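Local coordinates for protein betaine aldehyde dehydrogenase (Staphylococcus aureus subsp. aureus COL, PDB 4QTO) that catalyses the NAD-dependent oxidation of betaine aldehyde to betaine, the reaction of an aldehyde dehydrogenase, at residues 370-376 and 407-411; 364-368 and 413-419; 142-146 and 492-497; 193-199 and 496-501; 111-116 and 129-134. One frame throughout, in Å; residues are numbered along the deposited sequence.

Contact 1 of 5, residues 370-376 and 407-411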
# COMPACT_ATOMS: atom_id res chain seq x y z
N VAL A 370 9.28 -1.80 49.15
CA VAL A 370 10.40 -2.18 48.30
C VAL A 370 11.26 -0.98 47.94
O VAL A 370 12.46 -1.03 48.04
CB VAL A 370 9.91 -2.88 47.01
CG1 VAL A 370 11.04 -3.07 46.02
CG2 VAL A 370 9.27 -4.21 47.36
N ALA A 371 10.61 0.12 47.55
CA ALA A 371 11.34 1.34 47.22
C ALA A 371 12.24 1.82 48.36
O ALA A 371 13.41 2.17 48.15
CB ALA A 371 10.34 2.45 46.82
N LYS A 372 11.67 1.93 49.54
CA LYS A 372 12.43 2.41 50.70
C LYS A 372 13.58 1.48 51.05
O LYS A 372 14.70 1.92 51.33
CB LYS A 372 11.52 2.56 51.89
CG LYS A 372 10.49 3.66 51.78
CD LYS A 372 9.63 3.54 53.04
CE LYS A 372 8.40 4.41 53.10
NZ LYS A 372 8.84 5.81 53.30
N ALA A 373 13.33 0.18 51.01
CA ALA A 373 14.38 -0.80 51.34
C ALA A 373 15.57 -0.73 50.36
O ALA A 373 16.70 -1.06 50.72
CB ALA A 373 13.78 -2.20 51.38
N GLU A 374 15.31 -0.32 49.13
CA GLU A 374 16.33 -0.14 48.12
C GLU A 374 17.03 1.19 48.22
O GLU A 374 17.95 1.45 47.45
CB GLU A 374 15.67 -0.16 46.72
CG GLU A 374 14.98 -1.42 46.39
CD GLU A 374 14.46 -1.41 44.95
OE1 GLU A 374 13.53 -0.63 44.55
OE2 GLU A 374 14.96 -2.29 44.28
N GLY A 375 16.56 2.06 49.11
CA GLY A 375 17.21 3.35 49.31
C GLY A 375 16.61 4.52 48.59
O GLY A 375 17.23 5.58 48.55
N ALA A 376 15.43 4.36 47.98
CA ALA A 376 14.78 5.47 47.31
C ALA A 376 13.99 6.27 48.33
O ALA A 376 13.68 5.80 49.40
CB ALA A 376 13.85 4.97 46.22
N SER A 407 18.95 0.44 38.63
CA SER A 407 19.13 -0.89 39.20
C SER A 407 17.99 -1.32 40.12
O SER A 407 17.85 -2.50 40.45
CB SER A 407 20.43 -0.95 40.02
OG SER A 407 20.33 -0.20 41.22
N MET A 408 17.16 -0.36 40.54
CA MET A 408 16.10 -0.65 41.50
C MET A 408 14.85 -1.31 40.97
O MET A 408 14.40 -1.00 39.87
CB MET A 408 15.68 0.64 42.19
CG MET A 408 16.77 1.32 42.98
SD MET A 408 16.16 2.88 43.66
CE MET A 408 17.60 3.33 44.66
N ARG A 409 14.24 -2.18 41.78
CA ARG A 409 12.97 -2.78 41.39
C ARG A 409 11.86 -1.76 41.15
O ARG A 409 11.03 -1.93 40.26
CB ARG A 409 12.49 -3.77 42.47
CG ARG A 409 13.34 -5.01 42.64
CD ARG A 409 12.68 -5.96 43.64
NE ARG A 409 11.34 -6.34 43.21
CZ ARG A 409 10.38 -6.83 43.98
NH1 ARG A 409 10.56 -7.01 45.28
NH2 ARG A 409 9.20 -7.11 43.44
N ILE A 410 11.84 -0.69 41.95
CA ILE A 410 10.79 0.33 41.83
C ILE A 410 10.87 1.03 40.47
O ILE A 410 9.86 1.51 39.98
CB ILE A 410 10.79 1.33 43.01
CG1 ILE A 410 9.53 2.22 43.05
CG2 ILE A 410 12.05 2.19 43.02
CD1 ILE A 410 8.24 1.52 43.41
N VAL A 411 12.07 1.07 39.88
CA VAL A 411 12.26 1.70 38.57
C VAL A 411 11.99 0.68 37.48
O VAL A 411 11.37 1.01 36.47
CB VAL A 411 13.67 2.30 38.42
CG1 VAL A 411 13.92 2.73 36.97
CG2 VAL A 411 13.83 3.47 39.37
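Glu374 and Met408 run past each other in opposite directions, each reaching along the flank of the other. The glutamate chain is fully stretched beyond CG (chi2 -175°), which carries its carboxylate from the C-terminal end of helix 358-373 to the first turn of helix 409-412. There each oxygen accepts a hydrogen bond from a different backbone amide through its syn lone pair: Arg409 N lies 2.6 Å from Glu374 OE2, and Ile410 N 3.1 Å from Glu374 OE1, with N-H...O angles of 156° and 159°. Met408 occupies the N-cap position with an apolar side chain, so Glu374 serves these amides, which have no earlier turn to bond to. Met408, extended as well, brings CE to 3.4 Å from Glu374 O, while its SD rests 4.0 Å from Ala376 CB. Arg409 crosses Val370 at about a right angle; its NH1 comes within 3.7 Å of Val370 CG2, but the polar end of Arg409 is engaged elsewhere, NE in a salt bridge with Glu413. Deeper in the contact, the small Ala371 offers CB to Ile410 CG1 at 3.9 Å, and both side chains also touch Ile401. Gly375, with its positive phi, closes helix 358-373 in a Schellman motif and turns the chain so that Ala376 faces the methionine. Acidic groups at a helix N-terminus are a classic stabilising device, probably favoured by the helix dipole; here a residue at the C-terminal end of one helix supplies it to the start of another, beside strand 399-402 of the seven-stranded sheet.

Contact 2 of 5, residues 364-368 and 413-419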
# COMPACT_ATOMS: atom_id res chain seq x y z
N ILE A 364 0.27 -2.08 45.33
CA ILE A 364 0.90 -0.76 45.24
C ILE A 364 1.59 -0.46 46.58
O ILE A 364 2.74 -0.01 46.63
CB ILE A 364 -0.15 0.32 44.93
CG1 ILE A 364 -0.72 0.10 43.53
CG2 ILE A 364 0.49 1.70 45.05
CD1 ILE A 364 -2.00 0.87 43.25
N GLU A 365 0.89 -0.73 47.67
CA GLU A 365 1.46 -0.51 49.01
C GLU A 365 2.74 -1.29 49.23
O GLU A 365 3.73 -0.77 49.81
CB GLU A 365 0.45 -0.88 50.10
CG GLU A 365 -0.65 0.14 50.15
CD GLU A 365 -1.76 -0.16 51.13
OE1 GLU A 365 -2.15 -1.34 51.34
OE2 GLU A 365 -2.31 0.83 51.63
N SER A 366 2.76 -2.54 48.78
CA SER A 366 3.94 -3.36 48.95
C SER A 366 5.14 -2.76 48.21
O SER A 366 6.29 -2.93 48.62
CB SER A 366 3.70 -4.80 48.50
OG SER A 366 3.59 -4.89 47.09
N TYR A 367 4.89 -2.09 47.08
CA TYR A 367 5.97 -1.47 46.34
C TYR A 367 6.63 -0.31 47.10
O TYR A 367 7.80 -0.02 46.88
CB TYR A 367 5.52 -1.04 44.94
CG TYR A 367 5.72 -2.11 43.93
CD1 TYR A 367 7.02 -2.46 43.51
CD2 TYR A 367 4.64 -2.75 43.31
CE1 TYR A 367 7.23 -3.43 42.55
CE2 TYR A 367 4.85 -3.73 42.35
CZ TYR A 367 6.14 -4.07 41.96
OH TYR A 367 6.33 -5.05 41.00
N MET A 368 5.87 0.35 47.95
CA MET A 368 6.43 1.46 48.72
C MET A 368 7.53 0.93 49.65
O MET A 368 8.58 1.54 49.78
CB MET A 368 5.34 2.19 49.50
CG MET A 368 4.22 2.80 48.66
SD MET A 368 4.76 3.99 47.44
CE MET A 368 4.96 2.95 46.02
N GLU A 413 10.15 -2.30 37.59
CA GLU A 413 8.86 -2.96 37.60
C GLU A 413 7.64 -2.04 37.50
O GLU A 413 7.62 -0.94 38.05
CB GLU A 413 8.76 -3.85 38.85
CG GLU A 413 9.90 -4.86 38.91
CD GLU A 413 9.89 -5.72 40.16
OE1 GLU A 413 8.85 -5.79 40.86
OE2 GLU A 413 10.93 -6.33 40.43
N GLU A 414 6.63 -2.51 36.79
CA GLU A 414 5.39 -1.74 36.59
C GLU A 414 4.50 -1.84 37.83
O GLU A 414 3.97 -2.90 38.15
CB GLU A 414 4.62 -2.26 35.37
CG GLU A 414 3.31 -1.50 35.03
CD GLU A 414 2.43 -2.18 33.95
OE1 GLU A 414 2.10 -3.37 34.14
OE2 GLU A 414 2.01 -1.48 33.00
N VAL A 415 4.30 -0.71 38.48
CA VAL A 415 3.45 -0.64 39.68
C VAL A 415 1.97 -0.49 39.29
O VAL A 415 1.07 -1.01 39.98
CB VAL A 415 3.92 0.56 40.55
CG1 VAL A 415 3.04 0.76 41.75
CG2 VAL A 415 5.39 0.37 40.98
N PHE A 416 1.71 0.24 38.21
CA PHE A 416 0.35 0.46 37.71
C PHE A 416 -0.53 1.15 38.76
O PHE A 416 -1.69 0.80 38.99
CB PHE A 416 -0.25 -0.87 37.33
CG PHE A 416 -1.15 -0.84 36.16
CD1 PHE A 416 -0.62 -0.71 34.90
CD2 PHE A 416 -2.51 -1.04 36.31
CE1 PHE A 416 -1.44 -0.74 33.79
CE2 PHE A 416 -3.34 -1.08 35.20
CZ PHE A 416 -2.80 -0.92 33.95
N GLY A 417 0.03 2.16 39.41
CA GLY A 417 -0.67 2.92 40.41
C GLY A 417 -0.29 4.39 40.28
O GLY A 417 0.48 4.75 39.38
N PRO A 418 -0.73 5.22 41.24
CA PRO A 418 -0.50 6.67 41.12
C PRO A 418 0.85 7.02 41.67
O PRO A 418 0.98 7.68 42.72
CB PRO A 418 -1.64 7.26 41.93
CG PRO A 418 -1.93 6.23 42.96
CD PRO A 418 -1.66 4.89 42.34
N VAL A 419 1.87 6.54 40.98
CA VAL A 419 3.25 6.63 41.45
C VAL A 419 4.17 6.87 40.27
O VAL A 419 4.04 6.18 39.23
CB VAL A 419 3.67 5.26 42.04
CG1 VAL A 419 5.11 5.28 42.53
CG2 VAL A 419 2.73 4.82 43.16
O HOH W 1 4.32 -5.49 39.34
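Tyr367 makes the polar link of this contact, its OH donating a hydrogen bond to Glu413 OE1 over 2.6 Å. The acceptor lies at the edge of the ring, in its plane, and uses the lone pair anti to its partner oxygen; ring and carboxylate planes stand 81° apart. The second oxygen, OE2, is engaged by Arg409 NE in a salt bridge, so the carboxylate is held from two directions. A water extends the network: it donates to Tyr367 OH at 2.6 Å and to Glu414 O at 2.9 Å, tying the hydroxyl to the backbone of the loop.

The same ring also makes an apolar contact. Val415 CG2 sits over one face in a CH-pi contact, 4.0 Å from the centroid of the Tyr367 ring. A chi1 of 176° sets CG1 anti to the backbone N and CG2 beside it, and CG2 is the methyl turned to the ring.

Apolar packing continues along helix 358-373. Ile364 CD1 drops to 3.7 Å from Gly417 CA, where the lack of a side chain permits such closeness, and touches Pro418 CD. One turn on, Met368 and Val419 meet tip to tip, Met368 CE being 4.1 Å from Val419 CG2, and both touch Ile401.

Residues 413-419 lead from helix 409-412 into strand 419-425 of the seven-stranded sheet; their Glu-Val-Phe-Gly-Pro matches the Glu-x-Phe-Gly-Pro motif of aldehyde dehydrogenases, with Pro418 centring an inverse gamma turn.

Tyrosine suits both chemistries: its ring packs against buried Val415, while its hydroxyl reaches the partly exposed Glu413. Sharing Glu413 between a phenol and an arginine probably favours the charged carboxylate.

Contact 3 of 5, residues 142-146 and 492-497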
# COMPACT_ATOMS: atom_id res chain seq x y z
N TYR A 142 -13.86 4.14 12.59
CA TYR A 142 -12.65 3.94 11.80
C TYR A 142 -12.64 2.56 11.12
O TYR A 142 -12.46 2.46 9.90
CB TYR A 142 -11.39 4.07 12.68
CG TYR A 142 -10.11 3.75 11.93
CD1 TYR A 142 -9.48 4.70 11.13
CD2 TYR A 142 -9.53 2.47 12.00
CE1 TYR A 142 -8.30 4.40 10.43
CE2 TYR A 142 -8.40 2.17 11.30
CZ TYR A 142 -7.78 3.13 10.53
OH TYR A 142 -6.61 2.81 9.85
N PHE A 143 -12.89 1.51 11.91
CA PHE A 143 -12.91 0.16 11.39
C PHE A 143 -14.08 -0.10 10.44
O PHE A 143 -13.94 -0.85 9.49
CB PHE A 143 -12.81 -0.88 12.51
CG PHE A 143 -11.42 -0.97 13.06
CD1 PHE A 143 -10.41 -1.52 12.30
CD2 PHE A 143 -11.09 -0.45 14.31
CE1 PHE A 143 -9.10 -1.58 12.76
CE2 PHE A 143 -9.80 -0.52 14.78
CZ PHE A 143 -8.80 -1.09 14.01
N ALA A 144 -15.23 0.55 10.71
CA ALA A 144 -16.36 0.48 9.77
C ALA A 144 -15.92 0.98 8.39
O ALA A 144 -16.24 0.37 7.35
CB ALA A 144 -17.51 1.32 10.26
N GLY A 145 -15.21 2.11 8.37
CA GLY A 145 -14.73 2.67 7.14
C GLY A 145 -13.61 1.89 6.48
O GLY A 145 -13.44 1.98 5.28
N LEU A 146 -12.85 1.12 7.26
CA LEU A 146 -11.75 0.37 6.70
C LEU A 146 -12.19 -0.99 6.10
O LEU A 146 -11.47 -1.57 5.27
CB LEU A 146 -10.71 0.10 7.79
CG LEU A 146 -9.36 -0.45 7.39
CD1 LEU A 146 -8.71 0.43 6.34
CD2 LEU A 146 -8.46 -0.56 8.62
N LEU A 492 -5.28 -1.29 16.71
CA LEU A 492 -5.59 -0.03 15.99
C LEU A 492 -4.83 0.08 14.64
O LEU A 492 -3.87 -0.63 14.36
CB LEU A 492 -5.36 1.24 16.84
CG LEU A 492 -6.05 1.23 18.20
CD1 LEU A 492 -5.75 2.52 18.93
CD2 LEU A 492 -7.55 0.98 18.07
N GLY A 493 -5.34 0.98 13.81
CA GLY A 493 -4.78 1.20 12.48
C GLY A 493 -4.93 0.02 11.55
O GLY A 493 -5.60 -0.97 11.84
N LYS A 494 -4.30 0.15 10.38
CA LYS A 494 -4.36 -0.92 9.41
C LYS A 494 -3.66 -2.17 9.92
O LYS A 494 -4.14 -3.28 9.68
CB LYS A 494 -3.77 -0.44 8.07
CG LYS A 494 -4.63 0.65 7.43
CD LYS A 494 -4.08 1.11 6.10
CE LYS A 494 -4.94 2.25 5.55
NZ LYS A 494 -4.52 2.66 4.17
N GLU A 495 -2.58 -2.00 10.68
CA GLU A 495 -1.88 -3.12 11.25
C GLU A 495 -2.76 -3.87 12.27
O GLU A 495 -2.72 -5.10 12.38
CB GLU A 495 -0.55 -2.63 11.87
CG GLU A 495 0.49 -3.68 12.11
CD GLU A 495 1.88 -3.10 12.42
OE1 GLU A 495 2.73 -3.87 12.90
OE2 GLU A 495 2.09 -1.89 12.17
N GLY A 496 -3.57 -3.15 13.02
CA GLY A 496 -4.50 -3.77 13.96
C GLY A 496 -5.50 -4.64 13.23
O GLY A 496 -5.86 -5.74 13.68
N LEU A 497 -6.02 -4.15 12.11
CA LEU A 497 -6.97 -4.93 11.30
C LEU A 497 -6.29 -6.23 10.81
O LEU A 497 -6.92 -7.28 10.78
CB LEU A 497 -7.42 -4.12 10.06
CG LEU A 497 -8.52 -4.79 9.24
CD1 LEU A 497 -9.87 -4.41 9.78
CD2 LEU A 497 -8.43 -4.38 7.78
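Leu497 is the bump that fits between two neighbours on helix 126-146, its branches parted over Phe143 and Leu146. Leu497 CD1 lies 3.9 Å from Phe143 CD1, the two side chains sliding past one another, whereas Leu497 CD2 meets Leu146 CD2, also at 3.9 Å, tip to tip. Both leucines hold CG anti to the backbone N (chi1 -174° in Leu497, -169° in Leu146), which points them across the gap.

The hollow at Leu492-Gly493 is opened by the lack of a side chain on Gly493. Into it goes Tyr142, whose OH approaches Gly493 CA to 3.6 Å. Phe143 fits beside it: Phe143 CZ stands 3.9 Å from Leu492 CA, which lies at the ring's edge, and Phe143 CE1 is 3.7 Å from Gly493 O. The two aromatic side chains support each other, for Tyr142 CD2 lies over the centre of the Phe143 ring. With Tyr142, Phe143, Leu146 and Leu497 between them, the axes of the short helical segments stay 11.1 Å apart and cross at -73°.

Lys494 lends only its aliphatic part, CG resting near Tyr142 OH and Leu146 CD2, while its extended chain carries NZ to Lys149 O of the second subunit.

Hydrophobic shape therefore does the joining within the chain. Lys494 takes its polar end to the second subunit, as Glu495 does to Ser503 of the third; Tyr142 and Leu146 also pack on Lys149 of the second subunit, so this apolar contact borders a subunit interface of the four-chain assembly.

Contact 4 of 5, residues 193-199 and 496-501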
# COMPACT_ATOMS: atom_id res chain seq x y z
N PRO A 193 -12.24 -4.55 14.74
CA PRO A 193 -11.63 -5.22 13.58
C PRO A 193 -12.10 -6.64 13.38
O PRO A 193 -12.18 -7.10 12.25
CB PRO A 193 -10.12 -5.17 13.89
CG PRO A 193 -10.06 -5.06 15.39
CD PRO A 193 -11.22 -4.15 15.73
N ALA A 194 -12.41 -7.36 14.45
CA ALA A 194 -12.87 -8.73 14.31
C ALA A 194 -14.16 -8.75 13.50
O ALA A 194 -14.32 -9.55 12.57
CB ALA A 194 -13.11 -9.37 15.66
N LEU A 195 -15.10 -7.87 13.84
CA LEU A 195 -16.34 -7.84 13.07
C LEU A 195 -16.15 -7.30 11.67
O LEU A 195 -16.75 -7.83 10.74
CB LEU A 195 -17.43 -7.04 13.81
CG LEU A 195 -17.92 -7.70 15.10
CD1 LEU A 195 -18.95 -6.80 15.76
CD2 LEU A 195 -18.51 -9.07 14.83
N ALA A 196 -15.33 -6.26 11.52
CA ALA A 196 -15.10 -5.70 10.19
C ALA A 196 -14.56 -6.73 9.21
O ALA A 196 -14.93 -6.69 8.02
CB ALA A 196 -14.17 -4.51 10.27
N THR A 197 -13.69 -7.65 9.69
CA THR A 197 -13.05 -8.62 8.80
C THR A 197 -13.87 -9.88 8.55
O THR A 197 -13.53 -10.62 7.65
CB THR A 197 -11.69 -9.04 9.34
OG1 THR A 197 -11.87 -9.59 10.66
CG2 THR A 197 -10.74 -7.87 9.41
N GLY A 198 -14.90 -10.12 9.37
CA GLY A 198 -15.72 -11.31 9.21
C GLY A 198 -15.39 -12.47 10.14
O GLY A 198 -15.87 -13.59 9.91
N CYS A 199 -14.63 -12.21 11.21
CA CYS A 199 -14.36 -13.25 12.19
C CYS A 199 -15.56 -13.53 13.09
O CYS A 199 -16.53 -12.77 13.11
CB CYS A 199 -13.22 -12.81 13.11
SG CYS A 199 -11.62 -12.61 12.31
N GLY A 496 -3.57 -3.15 13.02
CA GLY A 496 -4.50 -3.77 13.96
C GLY A 496 -5.50 -4.64 13.23
O GLY A 496 -5.86 -5.74 13.68
N LEU A 497 -6.02 -4.15 12.11
CA LEU A 497 -6.97 -4.93 11.30
C LEU A 497 -6.29 -6.23 10.81
O LEU A 497 -6.92 -7.28 10.78
CB LEU A 497 -7.42 -4.12 10.06
CG LEU A 497 -8.52 -4.79 9.24
CD1 LEU A 497 -9.87 -4.41 9.78
CD2 LEU A 497 -8.43 -4.38 7.78
N GLU A 498 -5.02 -6.13 10.44
CA GLU A 498 -4.27 -7.27 9.92
C GLU A 498 -4.13 -8.45 10.87
O GLU A 498 -3.97 -9.58 10.43
CB GLU A 498 -2.90 -6.82 9.39
CG GLU A 498 -3.06 -5.96 8.15
CD GLU A 498 -1.78 -5.31 7.64
OE1 GLU A 498 -0.72 -5.43 8.27
OE2 GLU A 498 -1.89 -4.66 6.58
N GLU A 499 -4.23 -8.20 12.18
CA GLU A 499 -4.17 -9.28 13.15
C GLU A 499 -5.36 -10.21 12.93
O GLU A 499 -5.28 -11.42 13.23
CB GLU A 499 -4.25 -8.83 14.61
CG GLU A 499 -3.13 -7.92 15.05
CD GLU A 499 -1.79 -8.61 15.26
OE1 GLU A 499 -1.79 -9.86 15.46
OE2 GLU A 499 -0.75 -7.87 15.20
N TYR A 500 -6.46 -9.66 12.37
CA TYR A 500 -7.70 -10.38 12.16
C TYR A 500 -7.87 -10.94 10.75
O TYR A 500 -8.96 -11.41 10.40
CB TYR A 500 -8.90 -9.51 12.59
CG TYR A 500 -8.91 -9.30 14.10
CD1 TYR A 500 -8.24 -8.24 14.71
CD2 TYR A 500 -9.56 -10.19 14.93
CE1 TYR A 500 -8.17 -8.12 16.09
CE2 TYR A 500 -9.52 -10.08 16.30
CZ TYR A 500 -8.83 -9.05 16.88
OH TYR A 500 -8.76 -8.93 18.26
N LEU A 501 -6.79 -10.90 9.96
CA LEU A 501 -6.79 -11.42 8.62
C LEU A 501 -5.72 -12.51 8.50
O LEU A 501 -4.74 -12.56 9.26
CB LEU A 501 -6.45 -10.31 7.62
CG LEU A 501 -7.51 -9.20 7.53
CD1 LEU A 501 -6.97 -8.06 6.67
CD2 LEU A 501 -8.78 -9.76 6.95
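Tyr500 lays its ring against helix 183-197 at Pro193 and Ala194. Ala194 N lies above one face, offset toward the rim; Ala194 CB is 3.7 Å from Tyr500 CE2, and Pro193 CG is 3.7 Å from Tyr500 CE1. The compact alanine and proline let the ring come this near the helix backbone. At the ring's edge is Cys199 SG, 5.4 Å from the centroid of Tyr500, a sulfur-aromatic contact close to the ring plane.

Beside the tyrosine, Thr197 CG2 touches Leu497 CD1 at 3.6 Å and Leu501 CD2 at 3.7 Å. Its chi1 of 58° meanwhile folds OG1 back on its own helix, where the carbonyls of Pro193 and Ala194 both lie within reach of the single proton.

Further out, Gly198 ends the helix in a Schellman motif that swings Cys199 round to the ring. A type I turn from Glu498 to Leu501 places Tyr500, whose OH bonds Gln176 and whose backbone joins Val171, both on strand 162-177. Helix 183-197 links that strand to its parallel neighbour 200-204, a beta-alpha-beta crossover consistent with a Rossmann-type NAD-binding domain.

Threonine and tyrosine give carbon to the interface and keep their hydroxyls for other partners; apolar packing and the sulfur-aromatic contact join helix 183-197 to residues 496-501.

Contact 5 of 5, residues 111-116 and 129-134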
# COMPACT_ATOMS: atom_id res chain seq x y z
N ARG A 111 -23.91 7.51 24.96
CA ARG A 111 -22.68 8.04 25.54
C ARG A 111 -22.79 8.34 27.02
O ARG A 111 -21.91 7.97 27.80
CB ARG A 111 -22.34 9.35 24.80
CG ARG A 111 -21.10 10.06 25.25
CD ARG A 111 -20.99 11.36 24.44
NE ARG A 111 -19.75 12.07 24.65
CZ ARG A 111 -19.56 13.05 25.52
NH1 ARG A 111 -18.37 13.63 25.60
NH2 ARG A 111 -20.54 13.47 26.32
N GLU A 112 -23.85 9.01 27.42
CA GLU A 112 -24.02 9.40 28.82
C GLU A 112 -24.11 8.20 29.77
O GLU A 112 -23.39 8.12 30.77
CB GLU A 112 -25.22 10.34 28.99
CG GLU A 112 -25.33 10.94 30.39
CD GLU A 112 -24.24 11.95 30.71
OE1 GLU A 112 -23.88 12.77 29.82
OE2 GLU A 112 -23.76 11.95 31.87
N ALA A 113 -25.03 7.28 29.48
CA ALA A 113 -25.20 6.10 30.30
C ALA A 113 -23.96 5.23 30.34
O ALA A 113 -23.58 4.70 31.39
CB ALA A 113 -26.41 5.29 29.83
N LEU A 114 -23.32 5.06 29.19
CA LEU A 114 -22.11 4.25 29.14
C LEU A 114 -20.99 4.88 29.99
O LEU A 114 -20.27 4.15 30.67
CB LEU A 114 -21.63 4.05 27.71
CG LEU A 114 -22.44 3.07 26.84
CD1 LEU A 114 -22.10 3.19 25.36
CD2 LEU A 114 -22.22 1.65 27.32
N ALA A 115 -20.82 6.19 29.87
CA ALA A 115 -19.78 6.89 30.63
C ALA A 115 -20.03 6.74 32.12
O ALA A 115 -19.11 6.45 32.92
CB ALA A 115 -19.72 8.34 30.24
N ARG A 116 -21.29 6.89 32.53
CA ARG A 116 -21.64 6.72 33.93
C ARG A 116 -21.38 5.30 34.43
O ARG A 116 -20.85 5.10 35.53
CB ARG A 116 -23.09 7.17 34.20
CG ARG A 116 -23.28 8.65 33.98
CD ARG A 116 -24.70 9.13 34.23
NE ARG A 116 -24.72 10.59 34.10
CZ ARG A 116 -24.39 11.45 35.07
NH1 ARG A 116 -24.43 12.75 34.83
NH2 ARG A 116 -24.02 11.02 36.28
N SER A 129 -14.33 9.28 31.53
CA SER A 129 -15.23 8.32 30.89
C SER A 129 -15.91 8.88 29.63
O SER A 129 -16.05 8.13 28.66
CB SER A 129 -16.25 7.76 31.86
OG SER A 129 -15.61 6.96 32.86
N TYR A 130 -16.30 10.16 29.63
CA TYR A 130 -16.88 10.78 28.44
C TYR A 130 -15.85 10.74 27.31
O TYR A 130 -16.17 10.42 26.15
CB TYR A 130 -17.29 12.23 28.65
CG TYR A 130 -18.49 12.48 29.54
CD1 TYR A 130 -19.62 11.75 29.41
CD2 TYR A 130 -18.48 13.55 30.42
CE1 TYR A 130 -20.74 12.03 30.23
CE2 TYR A 130 -19.57 13.85 31.22
CZ TYR A 130 -20.69 13.08 31.12
OH TYR A 130 -21.76 13.40 31.93
N ALA A 131 -14.60 11.09 27.63
CA ALA A 131 -13.52 11.05 26.61
C ALA A 131 -13.37 9.65 26.02
O ALA A 131 -13.19 9.49 24.80
CB ALA A 131 -12.20 11.54 27.21
N ASP A 132 -13.41 8.61 26.86
CA ASP A 132 -13.35 7.23 26.40
C ASP A 132 -14.48 6.96 25.45
O ASP A 132 -14.28 6.32 24.40
CB ASP A 132 -13.57 6.18 27.51
CG ASP A 132 -12.38 5.86 28.34
OD1 ASP A 132 -11.28 6.47 28.20
OD2 ASP A 132 -12.60 4.93 29.21
N MET A 133 -15.70 7.40 25.77
CA MET A 133 -16.84 7.08 24.91
C MET A 133 -16.73 7.75 23.55
O MET A 133 -17.13 7.17 22.53
CB MET A 133 -18.20 7.40 25.56
CG MET A 133 -18.41 6.63 26.86
SD MET A 133 -18.19 4.85 26.69
CE MET A 133 -17.48 4.41 28.26
N ASP A 134 -16.16 8.95 23.52
CA ASP A 134 -15.93 9.63 22.25
C ASP A 134 -14.91 8.84 21.45
O ASP A 134 -15.04 8.65 20.23
CB ASP A 134 -15.47 11.07 22.48
CG ASP A 134 -16.56 11.95 23.04
OD1 ASP A 134 -17.75 11.63 22.88
OD2 ASP A 134 -16.21 12.99 23.66
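Arg111 and Tyr130 set two flat groups nearly parallel, the guanidinium and ring planes being 5° apart although the side chains cross at about a right angle. The guanidinium is set toward the CB end of the tyrosine: Tyr130 CB lies over one of its faces, 3.5 Å from Arg111 NH1. At the guanidinium edge is Asp134, gripped side-on, with Arg111 NE 2.7 Å from Asp134 OD1 and Arg111 NH1 3.0 Å from Asp134 OD2. Both oxygens are met on the syn side but somewhat out of the carboxylate plane, since the two planes are tilted by 20°. An arginine suits this place because a two-pronged salt bridge fixes its rotation, holding it flat beside the tyrosine. The edge of the Tyr130 ring, in its plane, has Glu112 OE2, to which the hydroxyl donates in a bond so short that its exact length is doubtful. Arg116 NE bridges to that same oxygen more weakly, which would tend to keep Glu112 charged.

These residues link helices 111-122 and 126-146, which follow each other in the chain and whose segments 111-116 and 129-134 cross at 126°, a roughly antiparallel helical hairpin. Tyr130 is a knob in a hole formed by Arg111, Glu112, Ala115 and Arg116. Small Ala115 forms its floor: its CB lies 3.5 Å from Tyr130 CD1.

Ala115 also brings the backbones together, Ser129 CB coming to 3.3 Å from Ala115 O, while the serine hydroxyl bonds Thr119. On the buried side Met133, a flexible thioether bent at chi2 and chi3, tucks SD against Leu114 CB at 3.7 Å.

Contacts 1 and 2 are neighbours on helix 358-373, touching through Ile410 and Tyr367, and are tied by the acid Glu413, which pairs with Arg409 of the one and Tyr367 of the other. Contacts 3 and 4 also meet: both use Leu497 on helix 493-498, which helix 126-146 and helix 183-197 pack against. That pair lies across the chain's centre from contacts 1 and 2, about 34 to 43 Å away between centres. Chemistry follows burial: contacts 3 and 4 are buried and apolar, contact 2 is buried but carries a tyrosine-glutamate bond at its partly exposed side, and the partly buried contacts 1 and 5 rely on carboxylates. Contact 5 shares helix 126-146 with contact 3, their centres about 22 Å apart.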